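Local structure of pyruvate formate-lyase 2 (Archaeoglobus fulgidus, 2F3O) at residues L131-I135 with R496-L501; A504-V508 with V528-G532; Y535-G539 with R618-G622. The protein is of unknown specific function but belongs to the glycyl radical enzymes related to pyruvate formate-lyase and probably acts as a lyase. One frame throughout, in Å; residues are numbered along the deposited sequence.

Interaction 1 of 3, residues L131-I135 with R496-L501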
# COMPACT_ATOMS: atom_id res chain seq x y z
N LEU A 131 -15.29 15.20 -20.32
CA LEU A 131 -15.09 15.05 -18.90
C LEU A 131 -15.10 16.37 -18.18
O LEU A 131 -15.17 16.39 -16.95
CB LEU A 131 -13.74 14.40 -18.65
CG LEU A 131 -13.56 12.91 -18.86
CD1 LEU A 131 -12.12 12.56 -18.59
CD2 LEU A 131 -14.47 12.23 -17.90
N MET A 132 -14.97 17.46 -18.93
CA MET A 132 -15.06 18.82 -18.35
C MET A 132 -15.72 19.84 -19.29
O MET A 132 -15.16 20.91 -19.52
CB MET A 132 -13.67 19.33 -17.92
CG MET A 132 -12.62 19.35 -19.05
SD MET A 132 -10.91 19.65 -18.56
CE MET A 132 -10.75 21.40 -18.66
N PRO A 133 -16.94 19.54 -19.80
CA PRO A 133 -17.41 20.43 -20.84
C PRO A 133 -17.73 21.83 -20.31
O PRO A 133 -17.49 22.83 -20.99
CB PRO A 133 -18.65 19.71 -21.38
CG PRO A 133 -19.13 18.88 -20.29
CD PRO A 133 -17.95 18.52 -19.46
N ASP A 134 -18.17 21.90 -19.07
CA ASP A 134 -18.44 23.17 -18.45
C ASP A 134 -17.19 24.01 -18.22
O ASP A 134 -17.27 25.22 -18.20
CB ASP A 134 -19.16 22.95 -17.13
CG ASP A 134 -18.31 22.23 -16.10
OD1 ASP A 134 -17.45 21.38 -16.46
OD2 ASP A 134 -18.50 22.52 -14.91
N ILE A 135 -16.03 23.38 -18.05
CA ILE A 135 -14.79 24.13 -17.84
C ILE A 135 -14.25 24.68 -19.17
O ILE A 135 -13.90 25.86 -19.25
CB ILE A 135 -13.74 23.31 -17.06
CG1 ILE A 135 -14.32 22.95 -15.71
CG2 ILE A 135 -12.46 24.11 -16.83
CD1 ILE A 135 -13.30 22.55 -14.72
N ARG A 496 -9.88 21.17 -10.76
CA ARG A 496 -10.63 20.13 -11.46
C ARG A 496 -10.18 20.04 -12.92
O ARG A 496 -9.94 18.95 -13.43
CB ARG A 496 -12.14 20.36 -11.39
CG ARG A 496 -12.91 19.29 -12.14
CD ARG A 496 -14.37 19.20 -11.73
NE ARG A 496 -15.25 19.82 -12.72
CZ ARG A 496 -15.78 21.02 -12.57
NH1 ARG A 496 -16.54 21.52 -13.52
NH2 ARG A 496 -15.55 21.73 -11.46
N GLY A 497 -10.04 21.19 -13.57
CA GLY A 497 -9.70 21.22 -14.98
C GLY A 497 -8.31 20.67 -15.26
O GLY A 497 -8.13 19.87 -16.18
N SER A 498 -7.33 21.06 -14.45
CA SER A 498 -5.97 20.68 -14.71
C SER A 498 -5.78 19.20 -14.45
O SER A 498 -4.97 18.56 -15.11
CB SER A 498 -5.04 21.48 -13.82
OG SER A 498 -3.74 20.93 -13.80
N ASN A 499 -6.52 18.67 -13.50
CA ASN A 499 -6.45 17.27 -13.17
C ASN A 499 -7.02 16.40 -14.27
O ASN A 499 -6.44 15.37 -14.62
CB ASN A 499 -7.13 16.99 -11.84
CG ASN A 499 -6.24 17.34 -10.67
OD1 ASN A 499 -5.02 17.44 -10.84
ND2 ASN A 499 -6.82 17.55 -9.50
N VAL A 500 -8.12 16.84 -14.86
CA VAL A 500 -8.67 16.13 -15.99
C VAL A 500 -7.65 16.14 -17.12
O VAL A 500 -7.35 15.11 -17.69
CB VAL A 500 -10.02 16.71 -16.46
CG1 VAL A 500 -10.47 16.07 -17.76
CG2 VAL A 500 -11.08 16.49 -15.40
N LEU A 501 -7.06 17.30 -17.37
CA LEU A 501 -6.03 17.43 -18.40
C LEU A 501 -4.79 16.59 -18.12
O LEU A 501 -4.15 16.12 -19.07
CB LEU A 501 -5.63 18.90 -18.54
CG LEU A 501 -6.24 19.76 -19.66
CD1 LEU A 501 -7.26 19.00 -20.41
CD2 LEU A 501 -6.82 21.08 -19.13
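Apolar contacts dominate where the N-terminal end of helix 133-140, with the residues leading into it, packs on helix 477-508. Val500 receives two neighbours on CG1: Leu131 CB at 3.8 Å and Met132 SD at 3.7 Å. Met132, the N-cap residue, has chi1 near +57° and chi2 near 180°, so its thioether extends to the long helix; its SD lies 3.7 Å from Gly497 O, and its CE reaches Leu501 CD2 at 4.0 Å. Gly497 permits the close approach of Ile135, whose CA is 6.5 Å from its own: an ideal CB there would sit a tight 3.3 Å from Ile135 CG2. The contact lies beside the sheet holding strands 435-445, 535-543 and 624-628, consistent with part of the family's alpha/beta barrel: Met132, Ile135 and Leu501 also rest on Leu147 of strand 145-147, at one border of that sheet within this chain. The charged part is a salt bridge, Asp134 OD2 to Arg496 NH1 at 2.6 Å, with OD2 near the guanidinium plane. Ile135 lies over one face of the same group, its CG1 3.4 Å from Arg496 NH1, while Arg496 also packs on Val187 of the second subunit.

Interaction 2 of 3, residues A504-V508 with V528-G532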
# COMPACT_ATOMS: atom_id res chain seq x y z
N ALA A 504 -5.53 13.30 -18.99
CA ALA A 504 -5.61 13.30 -20.45
C ALA A 504 -4.24 13.19 -21.10
O ALA A 504 -4.09 12.46 -22.09
CB ALA A 504 -6.32 14.54 -20.95
N ASN A 505 -3.26 13.90 -20.54
CA ASN A 505 -1.89 13.80 -21.01
C ASN A 505 -1.37 12.38 -20.81
O ASN A 505 -0.88 11.77 -21.74
CB ASN A 505 -1.00 14.78 -20.28
CG ASN A 505 -0.91 16.13 -20.99
OD1 ASN A 505 0.05 16.38 -21.74
ND2 ASN A 505 -1.90 17.01 -20.75
N ALA A 506 -1.55 11.84 -19.61
CA ALA A 506 -1.13 10.47 -19.30
C ALA A 506 -1.69 9.45 -20.26
O ALA A 506 -1.06 8.43 -20.53
CB ALA A 506 -1.52 10.10 -17.88
N GLU A 507 -2.87 9.73 -20.80
CA GLU A 507 -3.52 8.77 -21.65
C GLU A 507 -3.20 8.91 -23.12
O GLU A 507 -3.08 7.90 -23.80
CB GLU A 507 -5.02 8.82 -21.46
CG GLU A 507 -5.46 8.26 -20.14
CD GLU A 507 -5.13 6.78 -20.00
OE1 GLU A 507 -5.62 5.98 -20.82
OE2 GLU A 507 -4.39 6.43 -19.06
N VAL A 508 -3.07 10.14 -23.63
CA VAL A 508 -2.89 10.31 -25.08
C VAL A 508 -1.55 10.88 -25.50
O VAL A 508 -1.22 10.92 -26.69
CB VAL A 508 -4.04 11.14 -25.75
CG1 VAL A 508 -5.36 10.94 -25.02
CG2 VAL A 508 -3.69 12.61 -25.81
N VAL A 528 6.62 9.80 -16.70
CA VAL A 528 6.48 11.10 -16.07
C VAL A 528 5.06 11.71 -16.02
O VAL A 528 4.69 12.34 -15.02
CB VAL A 528 7.49 12.09 -16.68
CG1 VAL A 528 6.97 12.74 -17.94
CG2 VAL A 528 7.93 13.10 -15.64
N SER A 529 4.24 11.47 -17.04
CA SER A 529 2.93 12.06 -17.08
C SER A 529 1.96 11.25 -16.23
O SER A 529 0.80 11.64 -16.03
CB SER A 529 2.45 12.11 -18.50
OG SER A 529 2.24 10.82 -18.98
N ARG A 530 2.43 10.12 -15.73
CA ARG A 530 1.62 9.25 -14.91
C ARG A 530 2.08 9.40 -13.45
O ARG A 530 1.45 8.91 -12.51
CB ARG A 530 1.76 7.82 -15.46
CG ARG A 530 1.07 6.72 -14.68
CD ARG A 530 -0.41 6.65 -14.97
NE ARG A 530 -0.67 6.25 -16.35
CZ ARG A 530 -1.89 6.12 -16.86
NH1 ARG A 530 -2.96 6.36 -16.11
NH2 ARG A 530 -2.03 5.75 -18.13
N GLY A 531 3.18 10.11 -13.24
CA GLY A 531 3.56 10.44 -11.89
C GLY A 531 4.82 9.81 -11.35
O GLY A 531 5.05 9.87 -10.16
N GLY A 532 5.65 9.23 -12.20
CA GLY A 532 6.88 8.58 -11.76
C GLY A 532 7.95 9.45 -11.11
O GLY A 532 8.91 8.91 -10.56
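Arg530 lays one face of its guanidinium over the methyl of Ala506, with Arg530 CZ 4.1 Å from Ala506 CB. Its CA-to-CB bond points sideways, but chi2 and chi3 near +80° and +66° fold the chain round so that its end comes close to helix 477-508. At the edge of the group, near its plane, lies Glu507 OE2, which takes a hydrogen bond from Arg530 NH2 at 2.6 Å (147°) and a weak one from Arg530 NH1 at 3.3 Å (124°). A single carboxylate oxygen thus serves both nitrogens of this salt bridge. The CB of Glu507 points away from the loop, and its chi angles, all near -60° to -70°, bring the carboxylate back.

Ala506 and Ser529 have the nearest CA atoms of the two segments, 4.9 Å apart, and Ala506 CB is 3.3 Å from Ser529 O. Ser529 OG is 4.0 Å from Ala506 CB, but its hydrogen bond goes to Asp527.

The arrangement belongs to a beta-alpha-beta crossover, in which helix 477-508 is the longest helix in the connection between the parallel neighbours 435-445 and 535-543; residues 528-532 form the loop that leads into the second strand and folds back on the last turn of the helix. Arg530 NH1 has a further, long and weak ion pair with Glu191 of the second subunit. The chemistry implies two complementary parts: the Ala506 methyl lets the loop backbone come close, while the ion pair of Glu507 and Arg530 holds the partly exposed side of the contact.

Interaction 3 of 3, residues Y535-G539 with R618-G622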
# COMPACT_ATOMS: atom_id res chain seq x y z
N TYR A 535 9.00 14.05 -6.65
CA TYR A 535 8.04 15.08 -6.27
C TYR A 535 7.11 15.34 -7.45
O TYR A 535 7.58 15.42 -8.58
CB TYR A 535 8.76 16.36 -5.88
CG TYR A 535 9.75 16.23 -4.72
CD1 TYR A 535 11.12 16.09 -4.95
CD2 TYR A 535 9.31 16.27 -3.39
CE1 TYR A 535 12.01 16.01 -3.91
CE2 TYR A 535 10.21 16.17 -2.34
CZ TYR A 535 11.56 16.04 -2.61
OH TYR A 535 12.46 15.95 -1.57
N ASN A 536 5.80 15.45 -7.22
CA ASN A 536 4.86 15.80 -8.29
C ASN A 536 4.03 16.98 -7.89
O ASN A 536 3.38 16.96 -6.86
CB ASN A 536 3.92 14.65 -8.62
CG ASN A 536 4.59 13.57 -9.42
OD1 ASN A 536 4.46 13.50 -10.65
ND2 ASN A 536 5.33 12.72 -8.74
N PHE A 537 4.04 18.03 -8.70
CA PHE A 537 3.34 19.25 -8.34
C PHE A 537 2.61 19.76 -9.55
O PHE A 537 2.84 19.28 -10.66
CB PHE A 537 4.31 20.31 -7.81
CG PHE A 537 4.82 20.03 -6.41
CD1 PHE A 537 6.18 19.96 -6.15
CD2 PHE A 537 3.94 19.85 -5.35
CE1 PHE A 537 6.66 19.71 -4.86
CE2 PHE A 537 4.42 19.59 -4.05
CZ PHE A 537 5.78 19.53 -3.81
N THR A 538 1.69 20.70 -9.35
CA THR A 538 1.00 21.38 -10.44
C THR A 538 0.97 22.88 -10.14
O THR A 538 0.23 23.33 -9.28
CB THR A 538 -0.43 20.86 -10.65
OG1 THR A 538 -0.39 19.46 -10.93
CG2 THR A 538 -1.08 21.52 -11.82
N GLY A 539 1.80 23.64 -10.86
CA GLY A 539 1.94 25.08 -10.60
C GLY A 539 0.82 25.92 -11.17
O GLY A 539 0.66 25.98 -12.38
N ARG A 618 -4.88 18.22 -4.18
CA ARG A 618 -3.96 17.25 -4.75
C ARG A 618 -4.17 17.04 -6.22
O ARG A 618 -5.29 17.08 -6.72
CB ARG A 618 -4.06 15.89 -4.10
CG ARG A 618 -4.79 15.80 -2.86
CD ARG A 618 -5.26 14.41 -2.83
NE ARG A 618 -5.54 13.99 -1.48
CZ ARG A 618 -5.52 12.73 -1.08
NH1 ARG A 618 -5.21 11.75 -1.94
NH2 ARG A 618 -5.81 12.45 0.19
N ASN A 619 -3.09 16.75 -6.93
CA ASN A 619 -3.21 16.52 -8.33
C ASN A 619 -3.27 15.02 -8.68
O ASN A 619 -3.11 14.14 -7.80
CB ASN A 619 -2.08 17.24 -9.08
CG ASN A 619 -0.71 16.66 -8.76
OD1 ASN A 619 -0.57 15.73 -7.96
ND2 ASN A 619 0.32 17.20 -9.40
N PHE A 620 -3.49 14.77 -9.97
CA PHE A 620 -3.66 13.46 -10.53
C PHE A 620 -2.40 12.64 -10.39
O PHE A 620 -2.46 11.43 -10.18
CB PHE A 620 -4.01 13.58 -12.00
CG PHE A 620 -3.92 12.29 -12.76
CD1 PHE A 620 -4.89 11.32 -12.60
CD2 PHE A 620 -2.88 12.05 -13.63
CE1 PHE A 620 -4.83 10.15 -13.28
CE2 PHE A 620 -2.81 10.87 -14.31
CZ PHE A 620 -3.79 9.92 -14.14
N ARG A 621 -1.26 13.31 -10.48
CA ARG A 621 0.02 12.61 -10.40
C ARG A 621 0.43 12.32 -8.97
O ARG A 621 1.56 11.93 -8.74
CB ARG A 621 1.13 13.35 -11.16
CG ARG A 621 1.01 13.28 -12.67
CD ARG A 621 2.06 14.12 -13.36
NE ARG A 621 1.65 15.52 -13.44
CZ ARG A 621 2.15 16.50 -12.69
NH1 ARG A 621 3.12 16.26 -11.80
NH2 ARG A 621 1.69 17.73 -12.85
N GLY A 622 -0.45 12.54 -8.01
CA GLY A 622 -0.23 11.99 -6.69
C GLY A 622 0.53 12.86 -5.72
O GLY A 622 0.91 12.42 -4.65
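A type I beta turn, Asn619 to Gly622, lies just before strand 624-628 and faces strand 535-543, its parallel neighbour in a sheet consistent with part of the family's alpha/beta barrel. Side chains of the turn donate the hydrogen bonds across the two segments. Arg621 starts in the m rotamer, has a t chi2 (175°), then bends at chi3 (-83°) and chi4 (106°), so that its guanidinium edge faces the strand: NH1 and NH2 donate to Phe537 O at 3.2 and 2.9 Å, and Arg621 NH1 donates to Asn536 OD1 at 3.3 Å. Asn536 (chi1 -76°, chi2 -99°) offers OD1 to this group while its ND2 makes weak hydrogen bonds to Gly531 O and Ala533 O. Asn619, chi1 +66° and chi2 near 0°, uses both ends of its amide: OD1 accepts from Gly623 N, and ND2 points to Thr538. Gly622 N closes the turn, 3.1 Å from Asn619 O. Thr538 adopts m, and its OG1 accepts a hydrogen bond from Asn619 ND2 at 2.8 Å and 166°.

In the fold
The three contacts follow one another along the chain, on the same side of its centre. Interaction 1 is centred about 15 Å from the centres of interactions 2 and 3, which lie about 11 Å apart. Interactions 1 and 2 use neighbouring parts of the C-terminal end of helix 477-508; the loop of interaction 2 runs into strand 535-543 of interaction 3. Asn499 probably hydrogen-bonds through OD1 and ND2 to Phe620 N and Arg618 O, both at 3.2 Å; Val528 O packs on Arg621 CD at 3.6 Å. Together they tie this helix end to the start of helix 133-140, to the loop before strand 535-543 and, through Asn499, to the turn before strand 624-628.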